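PDB 1VI0: fatty acid metabolism regulator protein from Bacillus subtilis, which represses genes for fatty acid transport and beta-oxidation by binding DNA as a homodimer, a binding blocked by long-chain fatty acyl-CoA. Local coordinates for residues 11-16 with 36-41; 83-88 with 133-138. One frame throughout, in Å; residues are numbered along the deposited sequence.

Contact 1 (11-16 with 36-41)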
HETATM    1  N   MSE A  11      -9.763 -13.610 -22.654  1.00 33.95           N
HETATM    2  CA  MSE A  11      -8.550 -12.816 -22.495  1.00 33.30           C
HETATM    3  C   MSE A  11      -8.498 -11.564 -23.303  1.00 31.62           C
HETATM    4  O   MSE A  11      -7.884 -10.571 -22.845  1.00 33.17           O
HETATM    5  CB  MSE A  11      -7.297 -13.688 -22.652  1.00 40.44           C
HETATM    6  CG  MSE A  11      -7.256 -14.798 -21.587  1.00 46.11           C
HETATM    7 SE   MSE A  11      -6.865 -14.070 -19.851  1.00 62.82          SE
HETATM    8  CE  MSE A  11      -5.507 -12.809 -20.348  1.00 54.93           C
ATOM      9  N   GLN A  12      -9.155 -11.455 -24.462  1.00 28.89           N
ATOM     10  CA  GLN A  12      -9.185 -10.213 -25.209  1.00 29.82           C
ATOM     11  C   GLN A  12      -9.865  -9.109 -24.370  1.00 29.32           C
ATOM     12  O   GLN A  12      -9.541  -7.930 -24.459  1.00 28.53           O
ATOM     13  CB  GLN A  12     -10.023 -10.327 -26.487  1.00 34.15           C
ATOM     14  CG  GLN A  12      -9.302 -10.979 -27.657  1.00 41.32           C
ATOM     15  CD  GLN A  12     -10.292 -11.073 -28.838  1.00 43.01           C
ATOM     16  OE1 GLN A  12     -10.502 -10.031 -29.462  1.00 44.78           O
ATOM     17  NE2 GLN A  12     -10.847 -12.251 -29.017  1.00 40.35           N
ATOM     18  N   ILE A  13     -10.953  -9.558 -23.706  1.00 27.06           N
ATOM     19  CA  ILE A  13     -11.676  -8.608 -22.852  1.00 26.04           C
ATOM     20  C   ILE A  13     -10.840  -8.229 -21.631  1.00 24.54           C
ATOM     21  O   ILE A  13     -10.758  -7.045 -21.293  1.00 24.92           O
ATOM     22  CB  ILE A  13     -13.026  -9.195 -22.397  1.00 22.82           C
ATOM     23  CG1 ILE A  13     -13.988  -9.211 -23.608  1.00 24.96           C
ATOM     24  CG2 ILE A  13     -13.626  -8.381 -21.267  1.00 28.33           C
ATOM     25  CD1 ILE A  13     -15.082 -10.275 -23.455  1.00 26.47           C
ATOM     26  N   ILE A  14     -10.247  -9.236 -20.993  1.00 25.29           N
ATOM     27  CA  ILE A  14      -9.394  -8.892 -19.825  1.00 27.40           C
ATOM     28  C   ILE A  14      -8.294  -7.910 -20.216  1.00 26.02           C
ATOM     29  O   ILE A  14      -8.011  -6.927 -19.548  1.00 25.36           O
ATOM     30  CB  ILE A  14      -8.776 -10.157 -19.233  1.00 28.73           C
ATOM     31  CG1 ILE A  14      -9.854 -11.051 -18.629  1.00 27.01           C
ATOM     32  CG2 ILE A  14      -7.731  -9.776 -18.178  1.00 27.33           C
ATOM     33  CD1 ILE A  14     -10.544 -10.496 -17.412  1.00 32.81           C
ATOM     34  N   ASP A  15      -7.680  -8.092 -21.390  1.00 29.65           N
ATOM     35  CA  ASP A  15      -6.599  -7.219 -21.844  1.00 29.54           C
ATOM     36  C   ASP A  15      -7.078  -5.844 -22.180  1.00 30.13           C
ATOM     37  O   ASP A  15      -6.456  -4.806 -21.876  1.00 30.20           O
ATOM     38  CB  ASP A  15      -5.887  -7.896 -23.024  1.00 37.33           C
ATOM     39  CG  ASP A  15      -4.911  -8.970 -22.618  1.00 37.59           C
ATOM     40  OD1 ASP A  15      -4.766  -9.326 -21.445  1.00 41.26           O
ATOM     41  OD2 ASP A  15      -4.248  -9.525 -23.549  1.00 44.78           O
ATOM     42  N   ALA A  16      -8.289  -5.753 -22.781  1.00 26.49           N
ATOM     43  CA  ALA A  16      -8.844  -4.437 -23.071  1.00 26.44           C
ATOM     44  C   ALA A  16      -9.218  -3.750 -21.769  1.00 21.02           C
ATOM     45  O   ALA A  16      -9.016  -2.552 -21.603  1.00 23.77           O
ATOM     46  CB  ALA A  16     -10.059  -4.577 -23.969  1.00 32.09           C
ATOM     47  N   LYS A  36     -15.975  -1.594 -26.627  1.00 35.34           N
ATOM     48  CA  LYS A  36     -15.431  -0.813 -27.743  1.00 37.81           C
ATOM     49  C   LYS A  36     -13.943  -1.061 -27.871  1.00 38.97           C
ATOM     50  O   LYS A  36     -13.460  -1.527 -28.911  1.00 41.14           O
ATOM     51  CB  LYS A  36     -15.698   0.679 -27.502  1.00 39.90           C
ATOM     52  N   GLN A  37     -13.215  -0.895 -26.753  1.00 36.43           N
ATOM     53  CA  GLN A  37     -11.791  -1.188 -26.748  1.00 36.38           C
ATOM     54  C   GLN A  37     -11.489  -2.590 -27.210  1.00 34.37           C
ATOM     55  O   GLN A  37     -10.514  -2.792 -27.975  1.00 36.26           O
ATOM     56  CB  GLN A  37     -11.188  -0.922 -25.356  1.00 36.31           C
ATOM     57  CG  GLN A  37      -9.727  -1.385 -25.265  1.00 40.16           C
ATOM     58  CD  GLN A  37      -8.808  -0.467 -26.047  1.00 41.91           C
ATOM     59  OE1 GLN A  37      -9.045   0.743 -26.116  1.00 41.64           O
ATOM     60  NE2 GLN A  37      -7.755  -1.045 -26.625  1.00 42.85           N
ATOM     61  N   ALA A  38     -12.238  -3.633 -26.823  1.00 34.22           N
ATOM     62  CA  ALA A  38     -11.917  -4.970 -27.262  1.00 33.12           C
ATOM     63  C   ALA A  38     -12.483  -5.283 -28.660  1.00 36.06           C
ATOM     64  O   ALA A  38     -12.244  -6.387 -29.152  1.00 36.48           O
ATOM     65  CB  ALA A  38     -12.356  -6.052 -26.288  1.00 32.50           C
ATOM     66  N   GLY A  39     -13.336  -4.442 -29.195  1.00 37.76           N
ATOM     67  CA  GLY A  39     -13.892  -4.648 -30.531  1.00 40.72           C
ATOM     68  C   GLY A  39     -15.045  -5.621 -30.581  1.00 41.09           C
ATOM     69  O   GLY A  39     -15.340  -6.181 -31.657  1.00 43.90           O
ATOM     70  N   VAL A  40     -15.677  -5.894 -29.462  1.00 41.47           N
ATOM     71  CA  VAL A  40     -16.797  -6.828 -29.340  1.00 39.42           C
ATOM     72  C   VAL A  40     -18.049  -6.061 -28.938  1.00 38.01           C
ATOM     73  O   VAL A  40     -18.007  -4.830 -28.750  1.00 40.06           O
ATOM     74  CB  VAL A  40     -16.495  -7.897 -28.279  1.00 38.50           C
ATOM     75  CG1 VAL A  40     -15.253  -8.703 -28.626  1.00 39.37           C
ATOM     76  CG2 VAL A  40     -16.332  -7.231 -26.906  1.00 36.91           C
ATOM     77  N   ALA A  41     -19.209  -6.709 -28.920  1.00 36.45           N
ATOM     78  CA  ALA A  41     -20.439  -5.995 -28.528  1.00 35.15           C
ATOM     79  C   ALA A  41     -20.672  -6.098 -27.031  1.00 34.07           C
ATOM     80  O   ALA A  41     -20.204  -7.055 -26.393  1.00 34.62           O
ATOM     81  CB  ALA A  41     -21.621  -6.551 -29.311  1.00 36.76           C
TER
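The flat groups here are two carboxamides, of Gln12 and Gln37, and neither stacks across the contact: Gln12 OE1 comes no nearer than 4.1 Å to Ala38 O, two acceptors with no hydrogen bond between them, while the carboxamide of Gln37 lies beyond its own CG, which does the touching. The setting is the TetR-type DNA-binding domain. Helix 9-24 lies against the C-terminal end of helix 31-38, the first helix of the predicted helix-turn-helix. Gly39 ends that helix with positive phi (81°) in a Schellman motif, and Ala41 is the N-cap of helix 42-48. Two alanines let the backbones come close, with Ala16 CA and Ala38 CA 5.2 Å apart. Their methyls meet tip to tip, Ala16 CB to Ala38 CB 3.6 Å. Gln12 O, already the acceptor for Ala16 N, faces the Ala38 methyl. Ile13 CG1 lies 4.5 Å from Ala38 CB. The Ile13 side chain also packs on Ile45 and Tyr48 of helix 42-48, so helix 9-24 touches both helices of the predicted motif. Gln37 bends at chi2 (72°), which turns its carboxamide beyond CG; chi1 (173°), with CG anti to the backbone N, puts Gln37 CG against Ala16 CB at 3.5 Å.

Contact 2 (83-88 with 133-138)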
ATOM      1  N   GLU A  83      17.621 -16.893  -1.941  1.00 17.42           N
ATOM      2  CA  GLU A  83      17.516 -17.143  -3.379  1.00 19.34           C
ATOM      3  C   GLU A  83      16.096 -17.138  -3.884  1.00 18.12           C
ATOM      4  O   GLU A  83      15.723 -16.529  -4.922  1.00 17.45           O
ATOM      5  CB  GLU A  83      18.188 -18.518  -3.684  1.00 21.74           C
ATOM      6  CG  GLU A  83      19.690 -18.418  -3.640  1.00 24.63           C
ATOM      7  CD  GLU A  83      20.401 -19.775  -3.574  1.00 30.27           C
ATOM      8  OE1 GLU A  83      19.805 -20.788  -3.205  1.00 28.67           O
ATOM      9  OE2 GLU A  83      21.623 -19.761  -3.875  1.00 28.88           O
ATOM     10  N   LYS A  84      15.180 -17.777  -3.131  1.00 18.44           N
ATOM     11  CA  LYS A  84      13.758 -17.691  -3.526  1.00 18.64           C
ATOM     12  C   LYS A  84      13.221 -16.279  -3.495  1.00 17.38           C
ATOM     13  O   LYS A  84      12.504 -15.883  -4.416  1.00 19.18           O
ATOM     14  CB  LYS A  84      12.936 -18.619  -2.630  1.00 18.94           C
ATOM     15  CG  LYS A  84      13.367 -20.097  -2.772  1.00 17.66           C
ATOM     16  CD  LYS A  84      12.568 -20.905  -1.729  1.00 21.00           C
ATOM     17  CE  LYS A  84      13.149 -22.288  -1.501  1.00 28.83           C
ATOM     18  NZ  LYS A  84      13.065 -23.150  -2.695  1.00 31.99           N
ATOM     19  N   LEU A  85      13.526 -15.488  -2.464  1.00 16.74           N
ATOM     20  CA  LEU A  85      13.012 -14.102  -2.388  1.00 18.55           C
ATOM     21  C   LEU A  85      13.598 -13.256  -3.488  1.00 18.96           C
ATOM     22  O   LEU A  85      12.908 -12.445  -4.099  1.00 17.83           O
ATOM     23  CB  LEU A  85      13.410 -13.568  -0.999  1.00 16.91           C
ATOM     24  CG  LEU A  85      12.570 -14.161   0.146  0.50 14.46           C
ATOM     25  CD1 LEU A  85      13.000 -13.497   1.457  0.50 15.74           C
ATOM     26  CD2 LEU A  85      11.093 -13.821  -0.126  0.50 16.45           C
ATOM     27  N   ALA A  86      14.891 -13.552  -3.810  1.00 18.52           N
ATOM     28  CA  ALA A  86      15.467 -12.818  -4.949  1.00 18.78           C
ATOM     29  C   ALA A  86      14.670 -13.007  -6.226  1.00 19.64           C
ATOM     30  O   ALA A  86      14.415 -12.009  -6.968  1.00 21.76           O
ATOM     31  CB  ALA A  86      16.914 -13.234  -5.134  1.00 20.26           C
ATOM     32  N   LEU A  87      14.202 -14.183  -6.473  1.00 18.73           N
ATOM     33  CA  LEU A  87      13.395 -14.533  -7.636  1.00 17.75           C
ATOM     34  C   LEU A  87      12.030 -13.857  -7.552  1.00 17.98           C
ATOM     35  O   LEU A  87      11.601 -13.222  -8.548  1.00 21.21           O
ATOM     36  CB  LEU A  87      13.306 -16.036  -7.787  1.00 22.37           C
ATOM     37  CG  LEU A  87      13.014 -16.501  -9.238  1.00 31.07           C
ATOM     38  CD1 LEU A  87      13.834 -15.677 -10.225  1.00 37.53           C
ATOM     39  CD2 LEU A  87      13.410 -17.967  -9.341  1.00 37.01           C
ATOM     40  N   VAL A  88      11.392 -13.956  -6.389  1.00 16.79           N
ATOM     41  CA  VAL A  88      10.117 -13.280  -6.215  1.00 18.14           C
ATOM     42  C   VAL A  88      10.245 -11.796  -6.502  1.00 16.84           C
ATOM     43  O   VAL A  88       9.409 -11.299  -7.268  1.00 18.19           O
ATOM     44  CB  VAL A  88       9.578 -13.440  -4.750  1.00 19.65           C
ATOM     45  CG1 VAL A  88       8.349 -12.604  -4.616  1.00 19.12           C
ATOM     46  CG2 VAL A  88       9.235 -14.936  -4.564  1.00 21.90           C
ATOM     47  N   ASP A 133       5.036 -17.024   2.866  1.00 12.86           N
ATOM     48  CA  ASP A 133       5.040 -17.697   4.160  1.00 16.91           C
ATOM     49  C   ASP A 133       5.837 -19.024   4.082  1.00 14.79           C
ATOM     50  O   ASP A 133       6.598 -19.290   5.045  1.00 16.68           O
ATOM     51  CB  ASP A 133       3.599 -18.074   4.542  1.00 16.73           C
ATOM     52  CG  ASP A 133       2.811 -16.896   5.072  1.00 21.78           C
ATOM     53  OD1 ASP A 133       3.250 -15.726   4.959  1.00 21.59           O
ATOM     54  OD2 ASP A 133       1.696 -17.100   5.640  1.00 25.32           O
ATOM     55  N   GLY A 134       5.689 -19.752   3.036  1.00 15.18           N
ATOM     56  CA  GLY A 134       6.398 -21.048   2.807  1.00 15.48           C
ATOM     57  C   GLY A 134       7.902 -20.763   2.683  1.00 17.52           C
ATOM     58  O   GLY A 134       8.760 -21.506   3.148  1.00 18.63           O
ATOM     59  N   ILE A 135       8.295 -19.739   1.930  1.00 16.07           N
ATOM     60  CA  ILE A 135       9.754 -19.417   1.882  1.00 16.29           C
ATOM     61  C   ILE A 135      10.306 -19.205   3.266  1.00 15.69           C
ATOM     62  O   ILE A 135      11.340 -19.712   3.695  1.00 18.65           O
ATOM     63  CB  ILE A 135       9.986 -18.180   0.983  1.00 14.47           C
ATOM     64  CG1 ILE A 135       9.669 -18.463  -0.471  1.00 15.55           C
ATOM     65  CG2 ILE A 135      11.407 -17.672   1.214  1.00 17.41           C
ATOM     66  CD1 ILE A 135       9.556 -17.191  -1.326  1.00 20.90           C
ATOM     67  N   LEU A 136       9.613 -18.453   4.137  1.00 15.06           N
ATOM     68  CA  LEU A 136      10.012 -18.130   5.484  1.00 15.55           C
ATOM     69  C   LEU A 136      10.067 -19.408   6.364  1.00 16.22           C
ATOM     70  O   LEU A 136      10.996 -19.597   7.102  1.00 15.03           O
ATOM     71  CB  LEU A 136       9.049 -17.103   6.078  1.00 16.40           C
ATOM     72  CG  LEU A 136       9.176 -15.681   5.464  1.00 13.43           C
ATOM     73  CD1 LEU A 136       8.052 -14.754   5.909  1.00 14.68           C
ATOM     74  CD2 LEU A 136      10.563 -15.160   5.827  1.00 19.85           C
ATOM     75  N   THR A 137       8.990 -20.205   6.296  1.00 17.08           N
ATOM     76  CA  THR A 137       8.946 -21.408   7.186  1.00 16.46           C
ATOM     77  C   THR A 137       9.966 -22.465   6.767  1.00 13.91           C
ATOM     78  O   THR A 137      10.528 -23.129   7.629  1.00 16.58           O
ATOM     79  CB  THR A 137       7.539 -21.986   7.336  1.00 14.13           C
ATOM     80  OG1 THR A 137       6.989 -22.343   6.087  1.00 17.85           O
ATOM     81  CG2 THR A 137       6.655 -20.969   8.071  1.00 15.86           C
ATOM     82  N   GLU A 138      10.220 -22.533   5.478  1.00 16.76           N
ATOM     83  CA  GLU A 138      11.302 -23.458   5.019  1.00 19.57           C
ATOM     84  C   GLU A 138      12.615 -22.928   5.591  1.00 20.18           C
ATOM     85  O   GLU A 138      13.477 -23.639   6.062  1.00 18.33           O
ATOM     86  CB  GLU A 138      11.366 -23.381   3.498  1.00 20.98           C
ATOM     87  CG  GLU A 138      10.322 -24.165   2.765  1.00 21.71           C
ATOM     88  CD  GLU A 138      10.246 -23.855   1.293  1.00 30.39           C
ATOM     89  OE1 GLU A 138      11.159 -23.153   0.791  1.00 34.19           O
ATOM     90  OE2 GLU A 138       9.282 -24.287   0.625  1.00 30.06           O
TER
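Helices 81-97 and 115-141 run nearly antiparallel here, their short segments 163° apart in direction and 10.4 Å between axes at closest approach, with Lys84 and Ile135 facing each other. This pairing belongs to the all-helical C-terminal domain of a TetR-family regulator. Ile135 carries it: the side chain points into helix 81-97 and touches Lys84, Leu85 and Val88, residues that lie on one face of that helix. CG1 stands anti to its carbonyl carbon and the chain runs on extended (chi2 166°), so Ile135 CD1 ends 3.9 Å from Lys84 CB and 4.0 Å from Val88 CG2. The other branch, Ile135 CG2, meets Leu85 CG at 3.8 Å as the two side chains cross obliquely. Leu85, modelled in two conformers, packs further on Ile158 and on Ile193 of the second subunit, and Val88 on Met71 and Tyr128.

At the outer edge Lys84 slides its methylenes past Ile135 in the opposite direction, then crosses Glu138 at about a right angle. Lys84 CE is the atom nearest the carboxylate, 3.2 Å from Glu138 OE1. The bend at chi4 (-65°) fixes where the ammonium goes from there, leaving Lys84 NZ 4.0 Å from Glu138 OE1, a long salt bridge. The hydrogen bonds of the ammonium go to Ile75 O and Lys78 O. Cohesion across these segments is therefore mainly apolar, and the charge of Glu138 probably adds only a weak electrostatic pull on the lysine.

Contact 1 and contact 2 lie on opposite sides of the chain's centre, 36 Å apart between their centres and about 20 Å between nearest atoms, so they do not touch. The first belongs to the DNA-binding end, the second to the domain that holds dodecyl-CoA; the side chain of Val88 is about 9 Å from that ligand. Helix 52-75 reaches both: its Leu59 meets Ile14 of segment 11-16, and its Met71 packs on Val88. A shift of this helix with acyl-CoA bound could plausibly reach helix 9-24, which touches the predicted helix-turn-helix, consistent with acyl-CoA blocking DNA binding, but one structure cannot establish that route.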